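Catalase (Bacillus pumilus, PDB 4QOP) catalyses the haem-dependent breakdown of hydrogen peroxide to water and oxygen, working as a tetramer whose haem groups lie deep inside the subunits. Local coordinates at residues S104-R109 and Q241-D246; D110-A115 and G186-Y191. All coordinates share one frame; numbering follows the deposited sequence.

Contact 1 of 2, residues S104-R109 and Q241-D246; sequences SPETLR and QHATRD. With HQE (benzene-1,4-diol), chain G.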
loop_
_atom_site.group_PDB
_atom_site.type_symbol
_atom_site.label_atom_id
_atom_site.label_comp_id
_atom_site.label_asym_id
_atom_site.label_seq_id
_atom_site.Cartn_x
_atom_site.Cartn_y
_atom_site.Cartn_z
ATOM N N SER A 104 3.683 -17.855 -16.693
ATOM C CA SER A 104 2.933 -18.691 -17.635
ATOM C C SER A 104 3.728 -18.927 -18.893
ATOM O O SER A 104 4.633 -18.154 -19.234
ATOM C CB SER A 104 1.574 -18.039 -17.955
ATOM O OG SER A 104 1.711 -16.749 -18.491
ATOM N N PRO A 105 3.404 -20.002 -19.620
ATOM C CA PRO A 105 4.161 -20.279 -20.844
ATOM C C PRO A 105 3.982 -19.219 -21.975
ATOM O O PRO A 105 2.922 -18.611 -22.124
ATOM C CB PRO A 105 3.607 -21.653 -21.278
ATOM C CG PRO A 105 3.055 -22.248 -20.020
ATOM C CD PRO A 105 2.435 -21.068 -19.325
ATOM N N GLU A 106 5.026 -19.063 -22.777
ATOM C CA GLU A 106 5.012 -18.202 -23.964
ATOM C C GLU A 106 4.632 -18.931 -25.286
ATOM O O GLU A 106 4.707 -18.374 -26.389
ATOM C CB GLU A 106 6.384 -17.509 -24.077
ATOM C CG GLU A 106 6.576 -16.434 -23.003
ATOM C CD GLU A 106 7.977 -15.899 -22.932
ATOM O OE1 GLU A 106 8.937 -16.670 -23.088
ATOM O OE2 GLU A 106 8.131 -14.672 -22.680
ATOM N N THR A 107 4.145 -20.145 -25.133
ATOM C CA THR A 107 3.621 -20.979 -26.229
ATOM C C THR A 107 2.082 -20.991 -26.335
ATOM O O THR A 107 1.517 -21.724 -27.164
ATOM C CB THR A 107 4.071 -22.424 -26.008
ATOM O OG1 THR A 107 3.887 -22.740 -24.623
ATOM C CG2 THR A 107 5.530 -22.591 -26.362
ATOM N N LEU A 108 1.401 -20.157 -25.543
ATOM C CA LEU A 108 -0.071 -20.100 -25.568
ATOM C C LEU A 108 -0.587 -19.166 -26.674
ATOM O O LEU A 108 0.086 -18.210 -27.075
ATOM C CB LEU A 108 -0.623 -19.636 -24.227
ATOM C CG LEU A 108 -0.122 -20.339 -22.960
ATOM C CD1 LEU A 108 -0.859 -19.747 -21.753
ATOM C CD2 LEU A 108 -0.322 -21.862 -23.048
ATOM N N ARG A 109 -1.809 -19.403 -27.121
ATOM C CA ARG A 109 -2.469 -18.503 -28.032
ATOM C C ARG A 109 -2.846 -17.175 -27.339
ATOM O O ARG A 109 -3.408 -17.194 -26.271
ATOM C CB ARG A 109 -3.754 -19.156 -28.574
ATOM C CG ARG A 109 -4.432 -18.364 -29.702
ATOM C CD ARG A 109 -5.572 -19.153 -30.337
ATOM N NE ARG A 109 -5.099 -20.457 -30.836
ATOM C CZ ARG A 109 -4.336 -20.637 -31.912
ATOM N NH1 ARG A 109 -4.011 -19.615 -32.704
ATOM N NH2 ARG A 109 -3.947 -21.859 -32.248
ATOM N N GLN A 241 9.526 -20.625 -21.196
ATOM C CA GLN A 241 9.893 -19.237 -21.415
ATOM C C GLN A 241 10.734 -19.001 -22.696
ATOM O O GLN A 241 11.685 -18.250 -22.666
ATOM C CB GLN A 241 10.539 -18.658 -20.121
ATOM C CG GLN A 241 11.865 -19.300 -19.707
ATOM C CD GLN A 241 11.775 -20.189 -18.464
ATOM O OE1 GLN A 241 11.555 -19.726 -17.362
ATOM N NE2 GLN A 241 11.958 -21.491 -18.659
ATOM N N HIS A 242 10.409 -19.695 -23.803
ATOM C CA HIS A 242 11.324 -19.789 -24.938
ATOM C C HIS A 242 11.509 -18.422 -25.607
ATOM O O HIS A 242 12.579 -18.111 -26.136
ATOM C CB HIS A 242 10.862 -20.845 -25.960
ATOM C CG HIS A 242 9.752 -20.357 -26.833
ATOM N ND1 HIS A 242 8.455 -20.241 -26.379
ATOM C CD2 HIS A 242 9.750 -19.909 -28.109
ATOM C CE1 HIS A 242 7.705 -19.737 -27.338
ATOM N NE2 HIS A 242 8.465 -19.546 -28.408
ATOM N N ALA A 243 10.477 -17.580 -25.555
ATOM C CA ALA A 243 10.543 -16.297 -26.221
ATOM C C ALA A 243 11.361 -15.275 -25.427
ATOM O O ALA A 243 12.126 -14.479 -26.011
ATOM C CB ALA A 243 9.145 -15.771 -26.481
ATOM N N THR A 244 11.213 -15.287 -24.100
ATOM C CA THR A 244 12.090 -14.521 -23.241
ATOM C C THR A 244 13.543 -14.973 -23.491
ATOM O O THR A 244 14.452 -14.157 -23.591
ATOM C CB THR A 244 11.688 -14.689 -21.736
ATOM O OG1 THR A 244 10.494 -13.964 -21.459
ATOM C CG2 THR A 244 12.780 -14.162 -20.809
ATOM N N ARG A 245 13.773 -16.282 -23.523
ATOM C CA ARG A 245 15.125 -16.793 -23.677
ATOM C C ARG A 245 15.702 -16.303 -25.018
ATOM O O ARG A 245 16.809 -15.791 -25.075
ATOM C CB ARG A 245 15.129 -18.323 -23.604
ATOM C CG ARG A 245 16.511 -18.967 -23.596
ATOM C CD ARG A 245 16.422 -20.458 -23.847
ATOM N NE ARG A 245 15.584 -21.137 -22.835
ATOM C CZ ARG A 245 16.013 -21.533 -21.626
ATOM N NH1 ARG A 245 17.236 -21.283 -21.219
ATOM N NH2 ARG A 245 15.207 -22.156 -20.803
ATOM N N ASP A 246 14.902 -16.451 -26.067
ATOM C CA ASP A 246 15.317 -16.110 -27.437
ATOM C C ASP A 246 15.749 -14.657 -27.546
ATOM O O ASP A 246 16.774 -14.349 -28.147
ATOM C CB ASP A 246 14.162 -16.419 -28.384
ATOM C CG ASP A 246 14.408 -15.931 -29.793
ATOM O OD1 ASP A 246 15.035 -16.669 -30.581
ATOM O OD2 ASP A 246 13.986 -14.804 -30.116
HETATM C C1 HQE G . -6.935 -17.220 -26.336
HETATM C C2 HQE G . -6.269 -16.070 -25.930
HETATM C C3 HQE G . -6.814 -14.837 -26.168
HETATM O O3 HQE G . -6.172 -13.694 -25.802
HETATM C C4 HQE G . -8.044 -14.739 -26.795
HETATM C C5 HQE G . -8.729 -15.880 -27.189
HETATM C C6 HQE G . -8.163 -17.126 -26.958
HETATM O O6 HQE G . -8.826 -18.245 -27.348
#
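Glu-106 sets CG beside its own backbone N (chi1 -72°) and runs extended from there (chi2 170°), which carries its carboxylate from the loop between strands 88-96 and 113-120 to the N-terminal turn of helix 242-252, where it takes up N-H groups. Thr-244 receives it twice, and the two side chains cross at about a right angle. The backbone N of Thr-244 gives a nearly straight bond of 2.8 Å to OE1 of Glu-106, while OG1 of Thr-244 donates to OE2 of Glu-106, also at 2.8 Å. Both oxygens are met on their syn sides, somewhat out of the carboxylate plane. The amide of Ala-243 adds a weak, bent bond to OE1 of Glu-106 at 3.0 Å, and its methyl comes to 3.5 Å from that same OE1. Gln-241, at the N-cap position, brings CB near this oxygen too.

Beside the carboxylate, His-242 presents the edge of its imidazole, with CE1 3.4 Å from O of Glu-106, and CG2 of Thr-107 lies obliquely against the same ring, 3.7 Å from CE1 of His-242. The polar ends of both residues find partners further out: NE2 of His-242 bonds to Ala-189 O, and OG1 of Thr-107 to Gln-236. Phe-240 of the second subunit packs against Pro-105 and Leu-108.

OE2 of Glu-106 is gripped again by the hydroxyl of Tyr-191. The buried carboxylate thus meets helix-start amides and two hydroxyls, surroundings that would probably stabilise its negative charge, with Arg-59 also packed against the side chain.

Contact 2 of 2, residues D110-A115 and G186-Y191; sequences DPRGFA and GIPANY. With HQE (benzene-1,4-diol), chain G; HEM (protoporphyrin IX containing Fe), chain E.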
loop_
_atom_site.group_PDB
_atom_site.type_symbol
_atom_site.label_atom_id
_atom_site.label_comp_id
_atom_site.label_asym_id
_atom_site.label_seq_id
_atom_site.Cartn_x
_atom_site.Cartn_y
_atom_site.Cartn_z
ATOM N N ASP A 110 -2.574 -16.048 -27.989
ATOM C CA ASP A 110 -2.767 -14.724 -27.397
ATOM C C ASP A 110 -2.262 -13.734 -28.416
ATOM O O ASP A 110 -1.297 -13.999 -29.101
ATOM C CB ASP A 110 -1.962 -14.566 -26.063
ATOM C CG ASP A 110 -2.850 -14.410 -24.786
ATOM O OD1 ASP A 110 -4.098 -14.264 -24.853
ATOM O OD2 ASP A 110 -2.279 -14.453 -23.655
ATOM N N PRO A 111 -2.831 -12.537 -28.430
ATOM C CA PRO A 111 -2.042 -11.396 -28.963
ATOM C C PRO A 111 -0.752 -11.233 -28.209
ATOM O O PRO A 111 -0.644 -11.667 -27.055
ATOM C CB PRO A 111 -2.946 -10.157 -28.717
ATOM C CG PRO A 111 -4.273 -10.707 -28.370
ATOM C CD PRO A 111 -4.045 -12.068 -27.748
ATOM N N ARG A 112 0.215 -10.590 -28.855
ATOM C CA ARG A 112 1.451 -10.234 -28.192
ATOM C C ARG A 112 1.553 -8.725 -28.064
ATOM O O ARG A 112 1.293 -7.991 -29.023
ATOM C CB ARG A 112 2.646 -10.777 -28.988
ATOM C CG ARG A 112 3.214 -12.103 -28.434
ATOM C CD ARG A 112 2.182 -13.214 -28.410
ATOM N NE ARG A 112 2.738 -14.482 -27.941
ATOM C CZ ARG A 112 2.021 -15.597 -27.780
ATOM N NH1 ARG A 112 0.716 -15.606 -28.046
ATOM N NH2 ARG A 112 2.607 -16.695 -27.335
ATOM N N GLY A 113 1.884 -8.266 -26.870
ATOM C CA GLY A 113 2.207 -6.854 -26.662
ATOM C C GLY A 113 3.526 -6.414 -27.258
ATOM O O GLY A 113 4.461 -7.210 -27.333
ATOM N N PHE A 114 3.564 -5.165 -27.709
ATOM C CA PHE A 114 4.668 -4.568 -28.457
ATOM C C PHE A 114 4.629 -3.133 -27.991
ATOM O O PHE A 114 4.118 -2.279 -28.692
ATOM C CB PHE A 114 4.396 -4.691 -29.974
ATOM C CG PHE A 114 5.630 -4.558 -30.865
ATOM C CD1 PHE A 114 6.517 -3.487 -30.725
ATOM C CD2 PHE A 114 5.915 -5.512 -31.857
ATOM C CE1 PHE A 114 7.643 -3.372 -31.542
ATOM C CE2 PHE A 114 7.031 -5.409 -32.657
ATOM C CZ PHE A 114 7.894 -4.338 -32.534
ATOM N N ALA A 115 5.200 -2.868 -26.814
ATOM C CA ALA A 115 5.165 -1.537 -26.203
ATOM C C ALA A 115 6.510 -0.848 -26.389
ATOM O O ALA A 115 7.507 -1.345 -25.928
ATOM C CB ALA A 115 4.806 -1.667 -24.737
ATOM N N GLY A 186 -1.849 -16.369 -34.147
ATOM C CA GLY A 186 -2.151 -16.413 -32.701
ATOM C C GLY A 186 -1.085 -17.009 -31.759
ATOM O O GLY A 186 -1.136 -16.770 -30.539
ATOM N N ILE A 187 -0.076 -17.679 -32.327
ATOM C CA ILE A 187 1.109 -18.136 -31.584
ATOM C C ILE A 187 2.368 -17.789 -32.399
ATOM O O ILE A 187 2.939 -18.662 -33.082
ATOM C CB ILE A 187 1.086 -19.624 -31.291
ATOM C CG1 ILE A 187 -0.305 -20.052 -30.799
ATOM C CG2 ILE A 187 2.196 -19.990 -30.300
ATOM C CD1 ILE A 187 -0.494 -21.536 -30.570
ATOM N N PRO A 188 2.838 -16.521 -32.296
ATOM C CA PRO A 188 4.166 -16.209 -32.829
ATOM C C PRO A 188 5.273 -17.106 -32.319
ATOM O O PRO A 188 5.247 -17.594 -31.177
ATOM C CB PRO A 188 4.386 -14.737 -32.405
ATOM C CG PRO A 188 3.022 -14.204 -32.119
ATOM C CD PRO A 188 2.271 -15.381 -31.534
ATOM N N ALA A 189 6.265 -17.340 -33.181
ATOM C CA ALA A 189 7.369 -18.251 -32.860
ATOM C C ALA A 189 8.230 -17.694 -31.743
ATOM O O ALA A 189 8.787 -18.450 -30.932
ATOM C CB ALA A 189 8.228 -18.516 -34.087
ATOM N N ASN A 190 8.363 -16.374 -31.726
ATOM C CA ASN A 190 9.053 -15.680 -30.692
ATOM C C ASN A 190 8.749 -14.170 -30.825
ATOM O O ASN A 190 7.961 -13.770 -31.682
ATOM C CB ASN A 190 10.549 -16.004 -30.744
ATOM C CG ASN A 190 11.169 -15.682 -32.086
ATOM O OD1 ASN A 190 11.191 -14.532 -32.504
ATOM N ND2 ASN A 190 11.665 -16.713 -32.779
ATOM N N TYR A 191 9.354 -13.339 -29.978
ATOM C CA TYR A 191 9.120 -11.906 -30.040
ATOM C C TYR A 191 9.819 -11.178 -31.210
ATOM O O TYR A 191 9.401 -10.088 -31.574
ATOM C CB TYR A 191 9.511 -11.240 -28.715
ATOM C CG TYR A 191 8.756 -11.692 -27.526
ATOM C CD1 TYR A 191 7.369 -11.750 -27.517
ATOM C CD2 TYR A 191 9.425 -12.019 -26.320
ATOM C CE1 TYR A 191 6.657 -12.130 -26.354
ATOM C CE2 TYR A 191 8.719 -12.400 -25.166
ATOM C CZ TYR A 191 7.353 -12.458 -25.175
ATOM O OH TYR A 191 6.667 -12.870 -24.029
HETATM C C1 HQE G . -6.935 -17.220 -26.336
HETATM C C2 HQE G . -6.269 -16.070 -25.930
HETATM C C3 HQE G . -6.814 -14.837 -26.168
HETATM O O3 HQE G . -6.172 -13.694 -25.802
HETATM C C4 HQE G . -8.044 -14.739 -26.795
HETATM C C5 HQE G . -8.729 -15.880 -27.189
HETATM C C6 HQE G . -8.163 -17.126 -26.958
HETATM O O6 HQE G . -8.826 -18.245 -27.348
HETATM C CHA HEM E . -1.064 -3.388 -20.554
HETATM C CHB HEM E . -5.644 -1.798 -20.073
HETATM C CHC HEM E . -6.296 -2.261 -24.918
HETATM C CHD HEM E . -1.524 -3.294 -25.368
HETATM C C1A HEM E . -2.259 -2.944 -20.029
HETATM C C2A HEM E . -2.435 -2.697 -18.629
HETATM C C3A HEM E . -3.712 -2.238 -18.492
HETATM C C4A HEM E . -4.338 -2.191 -19.791
HETATM C CMA HEM E . -4.362 -1.841 -17.187
HETATM C CAA HEM E . -1.394 -2.889 -17.533
HETATM C CBA HEM E . -0.422 -1.675 -17.532
HETATM C CGA HEM E . 0.623 -1.630 -16.431
HETATM O O1A HEM E . 1.727 -1.043 -16.648
HETATM O O2A HEM E . 0.398 -2.142 -15.289
HETATM C C1B HEM E . -6.197 -1.804 -21.379
HETATM C C2B HEM E . -7.548 -1.416 -21.668
HETATM C C3B HEM E . -7.752 -1.574 -23.005
HETATM C C4B HEM E . -6.467 -2.025 -23.563
HETATM C CMB HEM E . -8.596 -0.965 -20.693
HETATM C CAB HEM E . -8.951 -1.222 -23.789
HETATM C CBB HEM E . -9.888 -0.476 -23.222
HETATM C C1C HEM E . -5.043 -2.570 -25.439
HETATM C C2C HEM E . -4.699 -2.445 -26.781
HETATM C C3C HEM E . -3.358 -2.758 -26.909
HETATM C C4C HEM E . -2.845 -3.011 -25.625
HETATM C CMC HEM E . -5.659 -2.054 -27.858
HETATM C CAC HEM E . -2.556 -2.684 -28.108
HETATM C CBC HEM E . -3.073 -1.999 -29.114
HETATM C C1D HEM E . -1.050 -3.391 -24.063
HETATM C C2D HEM E . 0.353 -3.756 -23.785
HETATM C C3D HEM E . 0.479 -3.775 -22.444
HETATM C C4D HEM E . -0.852 -3.441 -21.920
HETATM C CMD HEM E . 1.443 -4.016 -24.795
HETATM C CAD HEM E . 1.740 -4.097 -21.678
HETATM C CBD HEM E . 2.664 -2.876 -21.592
HETATM C CGD HEM E . 3.883 -3.316 -20.800
HETATM O O1D HEM E . 4.059 -2.976 -19.582
HETATM O O2D HEM E . 4.701 -4.073 -21.364
HETATM N NA HEM E . -3.425 -2.610 -20.728
HETATM N NB HEM E . -5.599 -2.151 -22.536
HETATM N NC HEM E . -3.904 -2.851 -24.758
HETATM N ND HEM E . -1.745 -3.202 -22.928
HETATM FE FE HEM E . -3.575 -2.743 -22.717
#
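CD of Pro-188 sits over one face of the Arg-112 guanidinium, off toward its rim, 3.7 Å from NE of Arg-112; CA of Ile-187 lies over the same face. Nearer the backbone, CG of Arg-112 meets the edge of the Tyr-191 ring, 4.0 Å from CE1, and the guanidinium and phenol planes stand 57° apart. The backbone ties residues 186-191, in the loop after helix 175-181, to residues 110-115, which lead into strand 113-120 of the antiparallel catalase beta-barrel: N of Asp-110 gives a bond of 3.0 Å to O of Gly-186.

A bend at chi2 (59°) turns the arginine back along its own loop, where NH1 of Arg-112 donates to O of Asp-110 at 2.8 Å, within the guanidinium plane. NH1 also bonds to O of Leu-108, and NH2 makes a weak bond to O of Glu-106. Replacing Arg-112 by alanine would probably deprive these carbonyls of this donor and leave a gap beside Pro-188, with the loop likelier to shift.

The carboxylate of Asp-110 turns to other partners: OD1 of Asp-110 lies 2.4 Å from O3 of the bound benzene-1,4-diol, a modelled hydrogen bond so short that its exact length is doubtful, and CD of Pro-111 approaches the same O3. OD2 accepts from the backbone N-H groups of Val-98 and Ile-99, which probably help to hold the carboxylate in place. Further along, CA of Gly-113 lies 3.5 Å from the haem methyl CMD, where a side chain would collide with it, and Ala-115 touches the haem propionate chain through CB.

The buried guanidinium of Arg-112 is therefore met by main-chain carbonyls and the CD edge of a proline, and its bonds probably help to shape the loop that presents Asp-110 to the diol.

Overall arrangement
Both contacts are buried and lie within the catalase family region, their centres about 9 Å apart, with contact 2 nested inside the loop closed by contact 1. Residues 104-109 run straight on into 110-115, so one continuous stretch leads from the intersubunit boundary to the haem. Contact 1 joins its loop to a helix start through an anionic side chain, and the second subunit packs beside it. Contact 2 joins a loop and strand start to another loop through a cationic side chain, and no other protein chain touches it. Tyr-191 and Ala-189 bridge them, through Glu-106 and His-242. Both reach the diol, contact 1 by backbone proximity at Arg-109.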